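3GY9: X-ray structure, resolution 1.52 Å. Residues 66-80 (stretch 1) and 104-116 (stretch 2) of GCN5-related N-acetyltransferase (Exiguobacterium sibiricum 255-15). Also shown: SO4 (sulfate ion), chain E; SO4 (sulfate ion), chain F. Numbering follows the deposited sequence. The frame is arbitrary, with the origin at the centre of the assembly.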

# COMPACT_ATOMS: atom_id res chain seq x y z
N GLY A 66 -0.34 -0.79 -2.62
CA GLY A 66 -0.50 0.02 -3.80
C GLY A 66 -1.48 1.12 -3.58
O GLY A 66 -1.76 1.52 -2.46
N TYR A 67 -1.99 1.64 -4.69
CA TYR A 67 -2.94 2.75 -4.65
C TYR A 67 -3.85 2.72 -5.86
O TYR A 67 -3.54 2.13 -6.90
CB TYR A 67 -2.18 4.09 -4.58
CG TYR A 67 -1.47 4.43 -5.86
CD1 TYR A 67 -0.16 4.01 -6.09
CD2 TYR A 67 -2.11 5.17 -6.85
CE1 TYR A 67 0.49 4.31 -7.29
CE2 TYR A 67 -1.46 5.47 -8.06
CZ TYR A 67 -0.16 5.03 -8.26
OH TYR A 67 0.46 5.34 -9.48
N MSE A 68 -4.99 3.37 -5.71
CA MSE A 68 -5.92 3.58 -6.80
C MSE A 68 -6.84 4.74 -6.45
O MSE A 68 -6.70 5.37 -5.40
CB MSE A 68 -6.71 2.29 -7.08
CG MSE A 68 -7.59 1.82 -5.95
SE MSE A 68 -8.66 0.25 -6.40
CE MSE A 68 -9.99 1.16 -7.44
N LYS A 69 -7.77 5.06 -7.34
CA LYS A 69 -8.66 6.16 -7.10
C LYS A 69 -9.57 5.88 -5.90
O LYS A 69 -10.10 4.78 -5.77
CB LYS A 69 -9.50 6.42 -8.35
CG LYS A 69 -10.32 7.68 -8.25
CD LYS A 69 -11.20 7.90 -9.48
CE LYS A 69 -12.19 9.04 -9.24
NZ LYS A 69 -13.08 8.78 -8.06
N GLN A 70 -9.76 6.89 -5.05
CA GLN A 70 -10.74 6.82 -3.97
C GLN A 70 -12.10 7.11 -4.55
O GLN A 70 -12.31 8.15 -5.14
CB GLN A 70 -10.42 7.83 -2.87
CG GLN A 70 -11.52 7.99 -1.81
CD GLN A 70 -11.75 6.74 -1.01
OE1 GLN A 70 -10.83 6.11 -0.52
NE2 GLN A 70 -13.02 6.36 -0.87
N SER A 71 -13.02 6.17 -4.40
CA SER A 71 -14.36 6.34 -4.94
C SER A 71 -15.07 7.48 -4.23
O SER A 71 -14.91 7.66 -3.02
CB SER A 71 -15.16 5.06 -4.78
OG SER A 71 -15.25 4.69 -3.41
N GLY A 72 -15.82 8.25 -5.00
CA GLY A 72 -16.69 9.28 -4.44
C GLY A 72 -16.01 10.55 -3.96
O GLY A 72 -16.69 11.49 -3.54
N GLN A 73 -14.68 10.58 -4.00
CA GLN A 73 -13.91 11.78 -3.68
C GLN A 73 -13.11 12.17 -4.92
O GLN A 73 -12.62 11.32 -5.66
CB GLN A 73 -12.98 11.54 -2.49
CG GLN A 73 -13.71 11.33 -1.18
CD GLN A 73 -12.79 10.92 -0.03
OE1 GLN A 73 -11.71 11.48 0.14
NE2 GLN A 73 -13.23 9.95 0.76
N ALA A 74 -13.01 13.47 -5.16
CA ALA A 74 -12.32 13.96 -6.34
C ALA A 74 -10.84 14.22 -6.02
O ALA A 74 -10.52 14.60 -4.89
CB ALA A 74 -12.97 15.22 -6.82
N ARG A 75 -9.95 13.96 -7.00
CA ARG A 75 -8.51 14.22 -6.89
C ARG A 75 -7.86 13.53 -5.67
O ARG A 75 -6.82 13.98 -5.15
CB ARG A 75 -8.24 15.73 -6.87
CG ARG A 75 -8.64 16.45 -8.19
CD ARG A 75 -8.46 17.96 -8.10
NE ARG A 75 -9.23 18.51 -6.99
CZ ARG A 75 -8.74 19.17 -5.95
NH1 ARG A 75 -7.43 19.37 -5.81
NH2 ARG A 75 -9.57 19.62 -5.02
N THR A 76 -8.47 12.42 -5.25
CA THR A 76 -8.06 11.70 -4.05
C THR A 76 -7.74 10.26 -4.40
O THR A 76 -8.52 9.58 -5.07
CB THR A 76 -9.16 11.75 -2.97
OG1 THR A 76 -9.41 13.12 -2.60
CG2 THR A 76 -8.77 10.96 -1.73
N GLY A 77 -6.58 9.81 -3.96
CA GLY A 77 -6.20 8.41 -4.13
C GLY A 77 -6.27 7.69 -2.80
O GLY A 77 -6.13 8.30 -1.75
N ARG A 78 -6.52 6.39 -2.86
CA ARG A 78 -6.59 5.54 -1.69
C ARG A 78 -5.42 4.57 -1.72
O ARG A 78 -5.21 3.89 -2.75
CB ARG A 78 -7.89 4.74 -1.72
CG ARG A 78 -8.10 3.98 -0.43
CD ARG A 78 -9.37 3.14 -0.50
NE ARG A 78 -9.73 2.58 0.81
CZ ARG A 78 -10.57 3.16 1.67
NH1 ARG A 78 -11.11 4.34 1.43
NH2 ARG A 78 -10.81 2.58 2.82
N ILE A 79 -4.64 4.52 -0.64
CA ILE A 79 -3.58 3.54 -0.48
C ILE A 79 -4.20 2.25 0.03
O ILE A 79 -4.93 2.27 1.01
CB ILE A 79 -2.49 4.08 0.46
CG1 ILE A 79 -1.81 5.29 -0.21
CG2 ILE A 79 -1.49 2.98 0.82
CD1 ILE A 79 -0.87 6.06 0.70
N ARG A 80 -3.97 1.15 -0.69
CA ARG A 80 -4.70 -0.09 -0.45
C ARG A 80 -3.81 -1.28 -0.30
O ARG A 80 -2.77 -1.39 -0.94
CB ARG A 80 -5.63 -0.37 -1.62
CG ARG A 80 -6.58 0.78 -1.92
CD ARG A 80 -7.83 0.31 -2.64
NE ARG A 80 -8.66 -0.55 -1.81
CZ ARG A 80 -9.67 -1.28 -2.25
NH1 ARG A 80 -10.01 -1.31 -3.52
NH2 ARG A 80 -10.33 -2.05 -1.39
S SO4 E . -7.83 -1.39 1.81
O1 SO4 E . -6.57 -2.06 2.14
O2 SO4 E . -8.83 -2.36 1.36
O3 SO4 E . -7.61 -0.40 0.77
O4 SO4 E . -8.34 -0.68 2.99
S SO4 F . -12.01 -5.03 -2.24
O1 SO4 F . -11.41 -4.90 -0.91
O2 SO4 F . -11.05 -5.72 -3.10
O3 SO4 F . -12.39 -3.69 -2.73
O4 SO4 F . -13.21 -5.86 -2.15
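Stretch 2, residues 104-116: EAFLTYDRLVLYS

Stretch 2 lies along the second arm of a hairpin formed by stretch 1, whose strands 66-69 and 76-80 are joined through a type II turn from Gln70 to Gln73; Gly72, at phi 76°, takes a backbone conformation that favours glycine. Stretch 2 enters in a helix that includes Glu104 and Ala105, passes through Tyr109 and Asp110, and becomes strand 111-114, which pairs in parallel with strand 76-80. The two axes approach to 4.6 Å and cross at -36°, a marked twist. Thr76 sits opposite Arg111, Gly77 opposite Leu112 and Arg78 opposite Val113, with CA-CA distances of 4.8, 4.8 and 4.9 Å. Gly77 N donates to Arg111 O (2.9 Å), Val113 N to Gly77 O (2.9 Å) and Ile79 N to Val113 O (2.9 Å), so the bonds run alternately between the strands, as parallel pairing requires.

Just before the ladder, Arg75 adopts a left-handed backbone conformation (phi 55°, psi 27°). Arg75 O accepts Asp110 N at 2.8 Å and, weakly, Arg111 N at 3.3 Å. The Arg75 side chain (m, t, m) brings NH1 to 3.0 Å from Asp110 OD2, a salt bridge in which the carboxylate, with chi1 m, meets the guanidinium at its edge. The same pair of residues is thus joined through both backbone and side chains.

Tyr109 (chi1 m, chi2 -74°) lays its ring across Gly77, whose CA stands 3.6 Å from the ring centroid, nearly on the normal. Glycine leaves room for this: an ideal CB there would fall 2.6 Å from Tyr109 CD2, a clash, and 3.1 Å from Leu112 CD2. The ring carries Tyr109 OH on to Lys69, 3.5 Å from Lys69 CB. Tyr67 (chi1 p, chi2 -89°) points toward stretch 2 and receives Ala105 CB over one ring face, 3.8 Å from the centroid; Tyr67 CD2 also lies 4.0 Å from Tyr109 CE2. At the far end of the ring, Tyr67 OH donates to Glu104 OE2 (2.6 Å), reached by the extended t, t chain of Glu104. A water donates to both Tyr67 OH (3.0 Å) and Glu104 O (2.7 Å).

On the sheet face of Thr76, Arg78, Arg111 and Val113, Thr76 (m) places CG2 3.8 Å from Val113 CG1, while its OG1 donates to Ala74 O (2.9 Å). A second water donates to Thr76 OG1 (2.8 Å) and accepts from Arg111 NH1 (3.2 Å). Arg78, t through chi3, runs out so that NH1 donates to Gln70 OE1 (2.6 Å); that oxygen lies 3.4 Å from Val113 CG2, and Arg78 NH2 is 3.6 Å from Tyr115 CB. On the other face, with Leu112, Ile79 (m, t) sets CD1 4.0 Å from Leu112 CD1 (Leu112 also m, t); Ile79 CB is 4.2 Å from Leu114 CB. Arg80 points away from stretch 2; its NE donates to sulfate E O3 (2.8 Å) and its NH2 to sulfate F O3 (3.0 Å).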

# COMPACT_ATOMS: atom_id res chain seq x y z
N GLU A 104 4.78 8.30 -6.15
CA GLU A 104 4.14 8.08 -7.44
C GLU A 104 2.69 8.56 -7.43
O GLU A 104 2.25 9.20 -8.38
CB GLU A 104 4.19 6.61 -7.84
CG GLU A 104 3.60 6.34 -9.21
CD GLU A 104 3.78 4.92 -9.65
OE1 GLU A 104 4.95 4.48 -9.75
OE2 GLU A 104 2.76 4.24 -9.90
N ALA A 105 1.93 8.25 -6.38
CA ALA A 105 0.53 8.56 -6.36
C ALA A 105 0.27 10.05 -6.38
O ALA A 105 -0.74 10.50 -6.93
CB ALA A 105 -0.14 7.92 -5.15
N PHE A 106 1.16 10.81 -5.77
CA PHE A 106 1.02 12.27 -5.76
C PHE A 106 1.26 12.92 -7.13
O PHE A 106 1.07 14.12 -7.29
CB PHE A 106 1.89 12.93 -4.67
CG PHE A 106 1.25 12.92 -3.30
CD1 PHE A 106 -0.03 13.43 -3.10
CD2 PHE A 106 1.93 12.42 -2.19
CE1 PHE A 106 -0.61 13.45 -1.84
CE2 PHE A 106 1.35 12.45 -0.93
CZ PHE A 106 0.07 12.94 -0.76
N LEU A 107 1.66 12.14 -8.14
CA LEU A 107 1.70 12.64 -9.51
C LEU A 107 0.30 12.73 -10.10
O LEU A 107 0.09 13.48 -11.06
CB LEU A 107 2.56 11.75 -10.41
CG LEU A 107 4.04 11.70 -10.06
CD1 LEU A 107 4.71 10.58 -10.86
CD2 LEU A 107 4.73 13.04 -10.31
N THR A 108 -0.63 11.97 -9.53
CA THR A 108 -2.01 11.88 -10.02
C THR A 108 -3.02 12.53 -9.08
O THR A 108 -3.97 13.13 -9.57
CB THR A 108 -2.40 10.41 -10.25
OG1 THR A 108 -1.53 9.87 -11.24
CG2 THR A 108 -3.80 10.30 -10.76
N TYR A 109 -2.79 12.45 -7.76
CA TYR A 109 -3.77 12.83 -6.74
C TYR A 109 -3.24 13.96 -5.87
O TYR A 109 -2.03 14.09 -5.65
CB TYR A 109 -4.16 11.62 -5.86
CG TYR A 109 -4.71 10.48 -6.69
CD1 TYR A 109 -5.99 10.54 -7.24
CD2 TYR A 109 -3.96 9.34 -6.93
CE1 TYR A 109 -6.50 9.48 -7.99
CE2 TYR A 109 -4.45 8.29 -7.70
CZ TYR A 109 -5.72 8.38 -8.24
OH TYR A 109 -6.22 7.36 -9.04
N ASP A 110 -4.15 14.82 -5.42
CA ASP A 110 -3.81 15.94 -4.56
C ASP A 110 -3.96 15.59 -3.09
O ASP A 110 -3.55 16.36 -2.22
CB ASP A 110 -4.69 17.15 -4.90
CG ASP A 110 -4.36 17.70 -6.25
OD1 ASP A 110 -3.19 18.04 -6.46
OD2 ASP A 110 -5.24 17.75 -7.12
N ARG A 111 -4.52 14.41 -2.82
CA ARG A 111 -4.71 13.93 -1.46
C ARG A 111 -4.66 12.42 -1.48
O ARG A 111 -5.15 11.81 -2.42
CB ARG A 111 -6.08 14.36 -0.95
CG ARG A 111 -6.39 13.90 0.46
CD ARG A 111 -7.69 14.51 0.98
NE ARG A 111 -7.54 15.93 1.30
CZ ARG A 111 -8.20 16.93 0.71
NH1 ARG A 111 -9.12 16.71 -0.23
NH2 ARG A 111 -7.97 18.18 1.10
N LEU A 112 -4.05 11.81 -0.46
CA LEU A 112 -4.07 10.35 -0.29
C LEU A 112 -4.70 9.99 1.03
O LEU A 112 -4.45 10.64 2.05
CB LEU A 112 -2.67 9.75 -0.34
CG LEU A 112 -1.91 9.98 -1.64
CD1 LEU A 112 -0.52 9.42 -1.53
CD2 LEU A 112 -2.63 9.37 -2.85
N VAL A 113 -5.54 8.96 1.00
CA VAL A 113 -6.24 8.49 2.18
C VAL A 113 -6.09 7.00 2.32
O VAL A 113 -5.77 6.31 1.37
CB VAL A 113 -7.74 8.85 2.13
CG1 VAL A 113 -7.90 10.36 1.94
CG2 VAL A 113 -8.49 8.09 1.05
N LEU A 114 -6.33 6.50 3.53
CA LEU A 114 -6.26 5.06 3.79
C LEU A 114 -7.04 4.73 5.05
O LEU A 114 -7.37 5.61 5.85
CB LEU A 114 -4.80 4.58 3.90
CG LEU A 114 -3.96 5.20 5.02
CD1 LEU A 114 -4.03 4.38 6.31
CD2 LEU A 114 -2.51 5.37 4.58
N TYR A 115 -7.31 3.43 5.20
CA TYR A 115 -7.96 2.91 6.39
C TYR A 115 -7.05 1.89 7.05
O TYR A 115 -6.81 0.83 6.50
CB TYR A 115 -9.29 2.27 6.02
CG TYR A 115 -10.10 1.84 7.23
CD1 TYR A 115 -9.90 0.60 7.81
CD2 TYR A 115 -11.04 2.69 7.78
CE1 TYR A 115 -10.63 0.21 8.92
CE2 TYR A 115 -11.79 2.30 8.89
CZ TYR A 115 -11.57 1.06 9.45
OH TYR A 115 -12.30 0.67 10.55
N SER A 116 -6.52 2.23 8.23
CA SER A 116 -5.71 1.30 9.01
C SER A 116 -6.09 1.38 10.47
O SER A 116 -5.88 2.41 11.10
CB SER A 116 -4.23 1.63 8.87
OG SER A 116 -3.45 0.68 9.60
O HOH W 1 0.47 8.29 -10.25
O HOH W 2 -10.89 14.02 -0.42
O HOH W 3 -6.81 1.76 2.93